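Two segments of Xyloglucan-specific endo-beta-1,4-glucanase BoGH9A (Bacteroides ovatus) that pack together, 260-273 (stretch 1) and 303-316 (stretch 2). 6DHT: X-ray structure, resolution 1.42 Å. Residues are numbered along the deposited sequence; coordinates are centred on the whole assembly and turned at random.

Stretch 1 260-273: VVQKSVTAALDFAA
Stretch 2 (303-316) AYAWAEKHPEAYYN

What lets the two helices lie so close together? Helix 265-273 and helix 303-309 run nearly antiparallel, with 150° between their N-to-C directions and a closest axial approach of 8.2 Å, and small residues line the seam. The register pairs Val-265 with Ala-307 and Ala-268 with Ala-303, each at a CA-CA distance of 5.2 Å. Ala-268, Ala-272, Ala-303 and Ala-307 all point their CA-to-CB bonds toward the partner stretch, so methyl meets methyl: Ala-268 CB lies 4.2 Å from Ala-307 CB, and Ala-272 CB lies 4.1 Å from Ala-303 CB. Ala-303 CB also comes within 3.5 Å of the backbone atom Ala-268 O, which shows how little space remains between the helices.

Which larger side chains close around this seam? Leu-269 (chi1 m, chi2 t) leaves its backbone sideways, but its end turns inward, setting CD2 3.6 Å from Ala-307 CB and 3.8 Å from Tyr-304 CD2. Phe-271, with chi1 t and chi2 -80°, brings CD1 to 3.5 Å from Ala-303 CB. Trp-306 (chi1 t, chi2 99°) reaches along the start of the first helix: its CE3 packs 3.9 Å from Ala-268 CB, its CZ3 meets Val-265 CA edge-on at 3.9 Å, and its CZ2 lies 3.7 Å from Lys-263 CB. The indole thus spans both the helix and the extended residues leading into it.

How does the first helix begin against the loop that follows the second? Val-265, near phi/psi -68/-37 and with chi1 p, covers the transition: its CG2 is 3.9 Å from Ala-307 CB, its CG1 is 3.8 Å from Tyr-314 CD1, and its CB is 3.5 Å from His-310 O. The second stretch leaves helical geometry at His-310 (-129/61) and makes a type I turn from His-310 to Ala-313, presenting Ala-313 O to the helix start. There Val-265 N donates a 2.9 Å hydrogen bond to Ala-313 O, giving a first-turn amide an acceptor from the other stretch. Ser-264 (chi1 p) is the N-cap, its OG accepting from Ala-267 N at 3.0 Å, while Ser-264 CA makes a CA-H...O contact of 3.3 Å with Ala-313 O.

What holds the polar edge? Gln-262, with chi1 t, chi2 -149° and chi3 -63°, directs its amide between the stretches. Its NE2 donates to Tyr-314 O at 3.1 Å, with a nearly straight angle of 170°, and to Lys-263 O at 2.9 Å, so one amide group ties its own loop to the opposing one. Gln-262 OE1 accepts from water 1 at 2.9 Å, and the same water accepts from Asn-316 N at 2.9 Å, extending the link by one bridge. Beside this network stands the Tyr-315 ring (chi1 t, chi2 80°), with CD1 4.2 Å from Gln-262 CD and CE1 4.0 Å from Val-261 CG2.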

# COMPACT_ATOMS: atom_id res chain seq x y z
N VAL A 260 -17.22 16.77 -8.78
CA VAL A 260 -17.37 16.01 -7.53
C VAL A 260 -18.76 15.39 -7.55
O VAL A 260 -19.74 16.01 -8.00
CB VAL A 260 -17.13 16.84 -6.23
CG1 VAL A 260 -15.69 17.37 -6.18
CG2 VAL A 260 -18.12 17.98 -6.11
N VAL A 261 -18.84 14.14 -7.12
CA VAL A 261 -20.07 13.39 -7.17
C VAL A 261 -20.63 13.05 -5.78
O VAL A 261 -20.06 13.46 -4.74
CB VAL A 261 -19.88 12.13 -8.00
CG1 VAL A 261 -19.44 12.50 -9.41
CG2 VAL A 261 -18.84 11.21 -7.36
N GLN A 262 -21.74 12.32 -5.80
CA GLN A 262 -22.53 11.92 -4.64
C GLN A 262 -21.74 11.67 -3.36
O GLN A 262 -20.76 10.92 -3.36
CB GLN A 262 -23.29 10.64 -4.98
CG GLN A 262 -24.28 10.16 -3.93
CD GLN A 262 -24.43 8.64 -3.89
OE1 GLN A 262 -24.88 8.02 -4.85
NE2 GLN A 262 -24.04 8.03 -2.76
N LYS A 263 -22.18 12.29 -2.27
CA LYS A 263 -21.66 11.98 -0.94
C LYS A 263 -21.93 10.52 -0.59
O LYS A 263 -22.99 9.99 -0.91
CB LYS A 263 -22.33 12.89 0.09
CG LYS A 263 -22.00 14.36 -0.06
CD LYS A 263 -22.97 15.20 0.78
CE LYS A 263 -22.64 16.67 0.71
NZ LYS A 263 -23.86 17.51 0.98
N SER A 264 -20.98 9.85 0.07
CA SER A 264 -21.19 8.45 0.47
C SER A 264 -20.81 8.27 1.93
O SER A 264 -20.01 9.03 2.47
CB SER A 264 -20.38 7.51 -0.40
OG SER A 264 -18.99 7.67 -0.15
N VAL A 265 -21.39 7.25 2.55
CA VAL A 265 -21.15 6.98 3.96
C VAL A 265 -19.71 6.52 4.16
O VAL A 265 -19.07 6.91 5.14
CB VAL A 265 -22.16 5.95 4.51
CG1 VAL A 265 -22.02 4.60 3.83
CG2 VAL A 265 -22.05 5.83 6.00
N THR A 266 -19.20 5.75 3.21
CA THR A 266 -17.83 5.24 3.31
C THR A 266 -16.81 6.37 3.10
O THR A 266 -15.81 6.45 3.80
CB THR A 266 -17.60 4.11 2.32
OG1 THR A 266 -18.13 4.50 1.04
CG2 THR A 266 -18.31 2.86 2.79
N ALA A 267 -17.06 7.27 2.17
CA ALA A 267 -16.21 8.45 2.04
C ALA A 267 -16.17 9.26 3.32
O ALA A 267 -15.10 9.69 3.78
CB ALA A 267 -16.65 9.32 0.87
N ALA A 268 -17.34 9.50 3.89
CA ALA A 268 -17.43 10.27 5.11
C ALA A 268 -16.66 9.60 6.24
O ALA A 268 -15.96 10.27 6.98
CB ALA A 268 -18.88 10.47 5.50
N LEU A 269 -16.82 8.29 6.36
CA LEU A 269 -16.16 7.57 7.45
C LEU A 269 -14.64 7.43 7.26
O LEU A 269 -13.88 7.60 8.21
CB LEU A 269 -16.80 6.21 7.66
CG LEU A 269 -18.22 6.31 8.24
CD1 LEU A 269 -18.89 4.99 8.16
CD2 LEU A 269 -18.18 6.80 9.67
N ASP A 270 -14.19 7.11 6.05
CA ASP A 270 -12.74 7.01 5.82
C ASP A 270 -12.10 8.40 5.99
O ASP A 270 -11.02 8.54 6.54
CB ASP A 270 -12.46 6.47 4.44
CG ASP A 270 -12.79 5.00 4.31
OD1 ASP A 270 -12.81 4.30 5.34
OD2 ASP A 270 -13.07 4.52 3.18
N PHE A 271 -12.81 9.46 5.56
CA PHE A 271 -12.40 10.82 5.84
C PHE A 271 -12.32 11.08 7.37
O PHE A 271 -11.33 11.62 7.88
CB PHE A 271 -13.41 11.80 5.18
CG PHE A 271 -13.17 13.25 5.46
CD1 PHE A 271 -13.58 13.79 6.64
CD2 PHE A 271 -12.60 14.09 4.52
CE1 PHE A 271 -13.42 15.14 6.92
CE2 PHE A 271 -12.41 15.44 4.78
CZ PHE A 271 -12.84 15.98 5.98
N ALA A 272 -13.36 10.69 8.09
CA ALA A 272 -13.40 10.92 9.53
C ALA A 272 -12.25 10.20 10.23
O ALA A 272 -11.57 10.77 11.06
CB ALA A 272 -14.73 10.50 10.09
N ALA A 273 -12.03 8.94 9.85
CA ALA A 273 -11.00 8.13 10.50
C ALA A 273 -9.63 8.73 10.26
O ALA A 273 -8.85 8.91 11.18
CB ALA A 273 -11.06 6.72 9.99
N ALA A 303 -17.89 14.93 9.79
CA ALA A 303 -18.09 13.86 8.83
C ALA A 303 -18.72 12.63 9.47
O ALA A 303 -19.58 11.98 8.89
CB ALA A 303 -16.76 13.48 8.16
N TYR A 304 -18.27 12.28 10.68
CA TYR A 304 -18.83 11.14 11.36
C TYR A 304 -20.32 11.38 11.65
O TYR A 304 -21.15 10.49 11.46
CB TYR A 304 -18.03 10.87 12.64
CG TYR A 304 -18.42 9.60 13.34
CD1 TYR A 304 -19.42 9.60 14.31
CD2 TYR A 304 -17.79 8.40 13.05
CE1 TYR A 304 -19.79 8.45 14.94
CE2 TYR A 304 -18.15 7.24 13.69
CZ TYR A 304 -19.15 7.27 14.64
OH TYR A 304 -19.53 6.12 15.28
N ALA A 305 -20.62 12.59 12.10
CA ALA A 305 -22.01 12.98 12.34
C ALA A 305 -22.86 12.77 11.08
O ALA A 305 -23.95 12.19 11.15
CB ALA A 305 -22.07 14.41 12.79
N TRP A 306 -22.36 13.22 9.93
CA TRP A 306 -23.09 13.02 8.68
C TRP A 306 -23.33 11.54 8.44
O TRP A 306 -24.42 11.13 8.08
CB TRP A 306 -22.35 13.66 7.50
CG TRP A 306 -23.12 13.63 6.20
CD1 TRP A 306 -23.85 14.65 5.65
CD2 TRP A 306 -23.23 12.53 5.29
NE1 TRP A 306 -24.39 14.25 4.46
CE2 TRP A 306 -24.03 12.95 4.21
CE3 TRP A 306 -22.73 11.23 5.28
CZ2 TRP A 306 -24.34 12.11 3.14
CZ3 TRP A 306 -23.03 10.41 4.23
CH2 TRP A 306 -23.83 10.85 3.17
N ALA A 307 -22.29 10.72 8.62
CA ALA A 307 -22.43 9.30 8.40
C ALA A 307 -23.47 8.64 9.32
O ALA A 307 -24.16 7.69 8.91
CB ALA A 307 -21.07 8.62 8.57
N GLU A 308 -23.53 9.08 10.57
CA GLU A 308 -24.54 8.59 11.50
C GLU A 308 -25.95 8.85 10.98
O GLU A 308 -26.84 8.02 11.12
CB GLU A 308 -24.39 9.26 12.86
CG GLU A 308 -23.30 8.70 13.73
CD GLU A 308 -23.26 9.39 15.08
OE1 GLU A 308 -23.03 10.62 15.10
OE2 GLU A 308 -23.48 8.72 16.11
N LYS A 309 -26.15 10.02 10.39
CA LYS A 309 -27.46 10.39 9.84
C LYS A 309 -27.77 9.62 8.56
O LYS A 309 -28.93 9.39 8.24
CB LYS A 309 -27.53 11.90 9.58
CG LYS A 309 -27.42 12.76 10.83
CD LYS A 309 -27.83 14.19 10.57
CE LYS A 309 -27.01 15.18 11.41
NZ LYS A 309 -25.69 15.54 10.76
N HIS A 310 -26.73 9.22 7.83
CA HIS A 310 -26.90 8.55 6.55
C HIS A 310 -26.10 7.24 6.44
O HIS A 310 -25.27 7.08 5.54
CB HIS A 310 -26.47 9.47 5.41
CG HIS A 310 -27.15 10.80 5.43
ND1 HIS A 310 -26.65 11.89 6.12
CD2 HIS A 310 -28.29 11.23 4.83
CE1 HIS A 310 -27.46 12.92 5.95
NE2 HIS A 310 -28.45 12.55 5.18
N PRO A 311 -26.39 6.29 7.33
CA PRO A 311 -25.58 5.08 7.50
C PRO A 311 -25.60 4.09 6.34
O PRO A 311 -24.74 3.20 6.29
CB PRO A 311 -26.17 4.44 8.76
CG PRO A 311 -27.59 4.93 8.77
CD PRO A 311 -27.54 6.32 8.25
N GLU A 312 -26.56 4.22 5.42
CA GLU A 312 -26.68 3.28 4.32
C GLU A 312 -26.54 3.97 2.96
O GLU A 312 -26.89 3.40 1.93
CB GLU A 312 -28.01 2.51 4.42
CG GLU A 312 -28.14 1.72 5.72
CD GLU A 312 -29.11 0.55 5.64
OE1 GLU A 312 -29.87 0.46 4.66
OE2 GLU A 312 -29.11 -0.29 6.57
N ALA A 313 -26.01 5.19 2.99
CA ALA A 313 -25.75 5.98 1.79
C ALA A 313 -24.53 5.48 1.02
O ALA A 313 -23.51 6.18 0.91
CB ALA A 313 -25.55 7.42 2.19
N TYR A 314 -24.65 4.28 0.47
CA TYR A 314 -23.59 3.67 -0.32
C TYR A 314 -23.44 4.34 -1.67
O TYR A 314 -24.37 4.99 -2.18
CB TYR A 314 -23.89 2.19 -0.53
CG TYR A 314 -24.28 1.49 0.75
CD1 TYR A 314 -23.54 1.67 1.91
CD2 TYR A 314 -25.39 0.66 0.80
CE1 TYR A 314 -23.90 1.03 3.08
CE2 TYR A 314 -25.75 0.02 1.96
CZ TYR A 314 -25.00 0.20 3.10
OH TYR A 314 -25.37 -0.44 4.26
N TYR A 315 -22.26 4.17 -2.27
CA TYR A 315 -22.00 4.70 -3.59
C TYR A 315 -22.25 3.60 -4.58
O TYR A 315 -21.46 2.67 -4.71
CB TYR A 315 -20.56 5.19 -3.77
CG TYR A 315 -20.36 5.85 -5.12
CD1 TYR A 315 -20.77 7.15 -5.32
CD2 TYR A 315 -19.76 5.18 -6.17
CE1 TYR A 315 -20.61 7.77 -6.55
CE2 TYR A 315 -19.60 5.79 -7.40
CZ TYR A 315 -20.03 7.09 -7.59
OH TYR A 315 -19.88 7.72 -8.80
N ASN A 316 -23.38 3.70 -5.28
CA ASN A 316 -23.70 2.79 -6.37
C ASN A 316 -23.72 3.58 -7.67
O ASN A 316 -24.60 4.42 -7.88
CB ASN A 316 -25.06 2.12 -6.15
CG ASN A 316 -25.30 0.99 -7.12
OD1 ASN A 316 -25.19 1.17 -8.32
ND2 ASN A 316 -25.60 -0.19 -6.59
O HOH W 1 -25.70 5.37 -5.62